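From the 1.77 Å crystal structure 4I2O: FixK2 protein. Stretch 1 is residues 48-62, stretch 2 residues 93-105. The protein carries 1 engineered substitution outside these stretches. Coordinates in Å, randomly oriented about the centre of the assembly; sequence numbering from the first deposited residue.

Stretch 1 (48-62) DEEIYGEDEPAEYVY
Stretch 2, residues 93-105: GLESGPSHRLAAE

The two stretches run antiparallel in one chain, from Glu-50 beside Glu-105 (CA–CA 4.2 Å) to Val-61 near Gly-93 (CA–CA 5.0 Å), and together bury 1031 Å².

At the start, Glu-49 O lies 3.3 Å from Glu-105 CA, a CA-H...O contact. Glu-50 (phi/psi -78/134) and Glu-105 (-138/145) form a non-hydrogen-bonded pair with side chains on the same sheet face. The extended Glu-50 (chi1 and chi2 t) meets Glu-105 (chi1 m, chi2 t) through aliphatic carbons, Glu-50 CB to Glu-105 CG being 4.3 Å.

Ile-51, at -92/-44, breaks the extended conformation where the chain turns a corner. Its N donates to Ala-104 O (2.8 Å, 164°), and Ala-104 N returns a bond to Tyr-52 O (3.0 Å, 157°). Tyr-52 therefore pairs with Ala-104, a shift of one residue from the preceding pair that defines a beta bulge.

Tyr-52 (-152/158, chi1 47°, p, chi2 80°) places its ring between two partners. Over one face lies His-100, stacked with centroids 3.6 Å apart and planes at 11°; over the opposite face, Ala-104 CB sits 3.7 Å from the Tyr-52 ring centroid. The small methyl fits close under the ring, with Tyr-52 CZ only 3.4 Å from Ala-104 CB. Tyr-52 OH reaches Gly-93 CA at 3.2 Å. Gly-93 has phi 87°, which favours glycine, and an ideal CB there would clash with Tyr-62 CD2 at 3.0 Å.

Gly-53 to Glu-56 form a type II turn, closed by Glu-56 N to Gly-53 O (3.1 Å); Glu-56 OE1 also accepts from Gly-53 N (2.9 Å). Asp-55, at 69/5, directs its N to His-100 O (2.7 Å, 142°), while His-100 N donates to Glu-56 O (2.9 Å, 151°). These bonds anchor the histidine backbone from both its N and its O.

Pro-57 (-50/130) bridges Ser-99 at CA–CA 4.4 Å. Next, Ala-58 N donates to Pro-98 O (3.0 Å, 171°), and Ala-58 CB lies 4.0 Å from the His-100 ring centroid, over the face opposite Tyr-52.

The buried His-100 (chi1 -65°, m, chi2 -67°) is thus sandwiched, with waters at both nitrogens. One water lies 2.7 Å from His-100 ND1 and donates to Glu-95 OE2 (2.7 Å); the other is 2.9 Å from His-100 NE2, 2.8 Å from Tyr-62 OH and 3.3 Å from Tyr-60 N, from which it accepts.

In the strand from Tyr-60 to Tyr-62, Val-61 (chi1 t) adds an apolar contact, CG2 to Leu-94 CD1 at 3.9 Å.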

# COMPACT_ATOMS: atom_id res chain seq x y z
N ASP A 48 -20.92 -9.53 -8.62
CA ASP A 48 -21.12 -9.13 -7.23
C ASP A 48 -21.04 -10.23 -6.17
O ASP A 48 -21.24 -9.95 -4.99
CB ASP A 48 -22.44 -8.35 -7.03
CG ASP A 48 -22.46 -7.00 -7.75
OD1 ASP A 48 -21.42 -6.34 -7.92
OD2 ASP A 48 -23.56 -6.58 -8.15
N GLU A 49 -20.76 -11.47 -6.56
CA GLU A 49 -20.62 -12.51 -5.54
C GLU A 49 -19.29 -12.35 -4.79
O GLU A 49 -18.24 -12.08 -5.40
CB GLU A 49 -20.62 -13.88 -6.19
CG GLU A 49 -20.98 -14.99 -5.23
CD GLU A 49 -21.09 -16.34 -5.93
OE1 GLU A 49 -21.52 -16.35 -7.11
OE2 GLU A 49 -20.71 -17.36 -5.30
N GLU A 50 -19.34 -12.54 -3.48
CA GLU A 50 -18.13 -12.44 -2.65
C GLU A 50 -17.36 -13.77 -2.85
O GLU A 50 -17.97 -14.85 -2.84
CB GLU A 50 -18.50 -12.32 -1.18
CG GLU A 50 -17.25 -12.19 -0.31
CD GLU A 50 -17.56 -11.86 1.15
OE1 GLU A 50 -17.66 -12.80 1.96
OE2 GLU A 50 -17.66 -10.67 1.49
N ILE A 51 -16.06 -13.67 -3.08
CA ILE A 51 -15.21 -14.85 -3.23
C ILE A 51 -14.65 -15.20 -1.85
O ILE A 51 -14.64 -16.38 -1.48
CB ILE A 51 -14.09 -14.56 -4.21
CG1 ILE A 51 -14.73 -14.24 -5.59
CG2 ILE A 51 -13.15 -15.76 -4.27
CD1 ILE A 51 -13.75 -13.81 -6.67
N TYR A 52 -14.18 -14.19 -1.10
CA TYR A 52 -13.85 -14.34 0.33
C TYR A 52 -14.02 -13.01 1.04
O TYR A 52 -13.94 -11.96 0.41
CB TYR A 52 -12.41 -14.85 0.61
CG TYR A 52 -11.32 -14.15 -0.16
CD1 TYR A 52 -10.83 -12.92 0.27
CD2 TYR A 52 -10.79 -14.71 -1.33
CE1 TYR A 52 -9.80 -12.26 -0.42
CE2 TYR A 52 -9.80 -14.06 -2.03
CZ TYR A 52 -9.31 -12.84 -1.59
OH TYR A 52 -8.34 -12.18 -2.28
N GLY A 53 -14.20 -13.05 2.37
CA GLY A 53 -14.36 -11.84 3.17
C GLY A 53 -13.12 -11.40 3.87
O GLY A 53 -12.15 -12.18 4.04
N GLU A 54 -13.13 -10.14 4.30
CA GLU A 54 -12.09 -9.59 5.14
C GLU A 54 -11.95 -10.37 6.44
O GLU A 54 -12.94 -10.67 7.10
CB GLU A 54 -12.40 -8.12 5.44
CG GLU A 54 -11.30 -7.16 5.07
CD GLU A 54 -11.49 -5.79 5.69
OE1 GLU A 54 -12.43 -5.08 5.28
OE2 GLU A 54 -10.70 -5.44 6.60
N ASP A 55 -10.71 -10.68 6.82
CA ASP A 55 -10.41 -11.45 8.03
C ASP A 55 -10.85 -12.91 7.97
O ASP A 55 -10.78 -13.58 9.00
CB ASP A 55 -11.04 -10.83 9.29
CG ASP A 55 -10.61 -9.39 9.53
OD1 ASP A 55 -9.39 -9.09 9.46
OD2 ASP A 55 -11.52 -8.57 9.79
N GLU A 56 -11.35 -13.39 6.83
CA GLU A 56 -11.73 -14.81 6.67
C GLU A 56 -10.46 -15.67 6.50
O GLU A 56 -9.46 -15.19 5.99
CB GLU A 56 -12.72 -14.97 5.48
CG GLU A 56 -12.98 -16.42 4.97
CD GLU A 56 -13.75 -16.51 3.65
OE1 GLU A 56 -14.67 -15.68 3.41
OE2 GLU A 56 -13.42 -17.42 2.85
N PRO A 57 -10.49 -16.94 6.95
CA PRO A 57 -9.37 -17.86 6.73
C PRO A 57 -8.87 -17.92 5.27
O PRO A 57 -9.66 -18.06 4.33
CB PRO A 57 -9.95 -19.20 7.18
CG PRO A 57 -10.88 -18.82 8.28
CD PRO A 57 -11.56 -17.58 7.75
N ALA A 58 -7.55 -17.77 5.09
CA ALA A 58 -6.93 -17.70 3.76
C ALA A 58 -6.62 -19.11 3.31
O ALA A 58 -5.47 -19.50 3.33
CB ALA A 58 -5.62 -16.90 3.84
N GLU A 59 -7.65 -19.84 2.90
CA GLU A 59 -7.56 -21.27 2.66
C GLU A 59 -7.21 -21.61 1.20
O GLU A 59 -6.56 -22.64 0.92
CB GLU A 59 -8.90 -21.89 3.03
CG GLU A 59 -8.92 -23.40 3.04
CD GLU A 59 -10.23 -23.94 3.61
OE1 GLU A 59 -10.98 -23.15 4.23
OE2 GLU A 59 -10.50 -25.16 3.45
N TYR A 60 -7.63 -20.75 0.30
CA TYR A 60 -7.36 -20.93 -1.12
C TYR A 60 -6.65 -19.75 -1.73
O TYR A 60 -6.71 -18.65 -1.18
CB TYR A 60 -8.67 -21.20 -1.89
CG TYR A 60 -9.30 -22.44 -1.40
CD1 TYR A 60 -8.92 -23.68 -1.91
CD2 TYR A 60 -10.25 -22.39 -0.40
CE1 TYR A 60 -9.47 -24.82 -1.43
CE2 TYR A 60 -10.82 -23.54 0.09
CZ TYR A 60 -10.42 -24.74 -0.43
OH TYR A 60 -10.97 -25.90 0.06
N VAL A 61 -5.93 -20.00 -2.83
CA VAL A 61 -5.32 -18.95 -3.64
C VAL A 61 -5.93 -19.12 -5.02
O VAL A 61 -6.22 -20.25 -5.42
CB VAL A 61 -3.80 -19.09 -3.71
CG1 VAL A 61 -3.17 -17.94 -4.48
CG2 VAL A 61 -3.22 -19.11 -2.27
N TYR A 62 -6.09 -18.02 -5.74
CA TYR A 62 -6.97 -17.97 -6.93
C TYR A 62 -6.28 -17.31 -8.13
O TYR A 62 -5.43 -16.42 -7.95
CB TYR A 62 -8.18 -17.08 -6.62
CG TYR A 62 -8.98 -17.47 -5.38
CD1 TYR A 62 -10.16 -18.20 -5.49
CD2 TYR A 62 -8.56 -17.10 -4.12
CE1 TYR A 62 -10.90 -18.58 -4.32
CE2 TYR A 62 -9.28 -17.45 -2.97
CZ TYR A 62 -10.45 -18.19 -3.08
OH TYR A 62 -11.15 -18.51 -1.92
N GLY A 93 -5.39 -13.46 -3.58
CA GLY A 93 -5.77 -14.14 -2.36
C GLY A 93 -4.63 -14.84 -1.66
O GLY A 93 -4.86 -15.53 -0.66
N LEU A 94 -3.40 -14.69 -2.18
CA LEU A 94 -2.21 -15.24 -1.54
C LEU A 94 -1.88 -14.46 -0.27
O LEU A 94 -1.76 -13.22 -0.29
CB LEU A 94 -0.99 -15.20 -2.49
CG LEU A 94 0.31 -15.81 -1.91
CD1 LEU A 94 0.22 -17.32 -1.62
CD2 LEU A 94 1.45 -15.47 -2.86
N GLU A 95 -1.78 -15.18 0.84
CA GLU A 95 -1.42 -14.58 2.13
C GLU A 95 -0.34 -15.37 2.80
O GLU A 95 -0.34 -16.65 2.80
CB GLU A 95 -2.64 -14.44 3.05
CG GLU A 95 -3.76 -13.56 2.46
CD GLU A 95 -3.61 -12.06 2.76
OE1 GLU A 95 -2.61 -11.66 3.40
OE2 GLU A 95 -4.50 -11.28 2.36
N SER A 96 0.62 -14.64 3.38
CA SER A 96 1.64 -15.31 4.13
C SER A 96 0.99 -15.68 5.45
O SER A 96 1.28 -16.73 6.04
CB SER A 96 2.79 -14.34 4.38
OG SER A 96 3.62 -14.85 5.40
N GLY A 97 0.13 -14.79 5.94
CA GLY A 97 -0.50 -15.00 7.23
C GLY A 97 -1.75 -15.86 7.07
O GLY A 97 -2.00 -16.43 6.00
N PRO A 98 -2.55 -15.95 8.14
CA PRO A 98 -3.62 -16.94 8.25
C PRO A 98 -4.96 -16.46 7.67
O PRO A 98 -5.87 -17.27 7.53
CB PRO A 98 -3.74 -17.14 9.77
CG PRO A 98 -3.37 -15.80 10.35
CD PRO A 98 -2.37 -15.17 9.39
N SER A 99 -5.07 -15.19 7.31
CA SER A 99 -6.36 -14.68 6.86
C SER A 99 -6.26 -13.64 5.76
O SER A 99 -5.25 -12.92 5.63
CB SER A 99 -7.13 -14.10 8.05
OG SER A 99 -6.52 -12.91 8.50
N HIS A 100 -7.30 -13.57 4.93
CA HIS A 100 -7.44 -12.52 3.95
C HIS A 100 -7.55 -11.16 4.59
O HIS A 100 -8.39 -10.98 5.47
CB HIS A 100 -8.70 -12.80 3.17
CG HIS A 100 -8.59 -14.07 2.38
ND1 HIS A 100 -7.72 -14.19 1.32
CD2 HIS A 100 -9.20 -15.27 2.52
CE1 HIS A 100 -7.80 -15.42 0.83
NE2 HIS A 100 -8.71 -16.09 1.53
N ARG A 101 -6.73 -10.21 4.12
CA ARG A 101 -6.72 -8.89 4.70
C ARG A 101 -7.62 -7.94 3.93
O ARG A 101 -7.86 -6.81 4.40
CB ARG A 101 -5.29 -8.33 4.77
CG ARG A 101 -4.33 -9.21 5.57
CD ARG A 101 -4.78 -9.25 7.02
N LEU A 102 -8.11 -8.37 2.76
CA LEU A 102 -9.06 -7.62 1.97
C LEU A 102 -10.17 -8.60 1.60
O LEU A 102 -9.92 -9.80 1.52
CB LEU A 102 -8.43 -7.07 0.67
CG LEU A 102 -7.64 -5.74 0.85
CD1 LEU A 102 -6.30 -6.04 1.44
CD2 LEU A 102 -7.45 -4.95 -0.40
N ALA A 103 -11.36 -8.09 1.38
CA ALA A 103 -12.45 -8.90 0.81
C ALA A 103 -12.25 -8.92 -0.70
O ALA A 103 -11.54 -8.06 -1.23
CB ALA A 103 -13.78 -8.26 1.17
N ALA A 104 -12.89 -9.87 -1.41
CA ALA A 104 -12.73 -9.93 -2.87
C ALA A 104 -14.09 -10.29 -3.38
O ALA A 104 -14.75 -11.17 -2.80
CB ALA A 104 -11.72 -11.06 -3.30
N GLU A 105 -14.49 -9.62 -4.46
CA GLU A 105 -15.81 -9.84 -5.07
C GLU A 105 -15.66 -9.87 -6.55
O GLU A 105 -14.89 -9.13 -7.12
CB GLU A 105 -16.77 -8.67 -4.76
CG GLU A 105 -17.55 -8.76 -3.47
CD GLU A 105 -18.36 -7.50 -3.18
OE1 GLU A 105 -18.05 -6.42 -3.75
OE2 GLU A 105 -19.29 -7.58 -2.32
O HOH W 1 -6.25 -12.10 0.50
O HOH W 2 -10.00 -18.53 0.59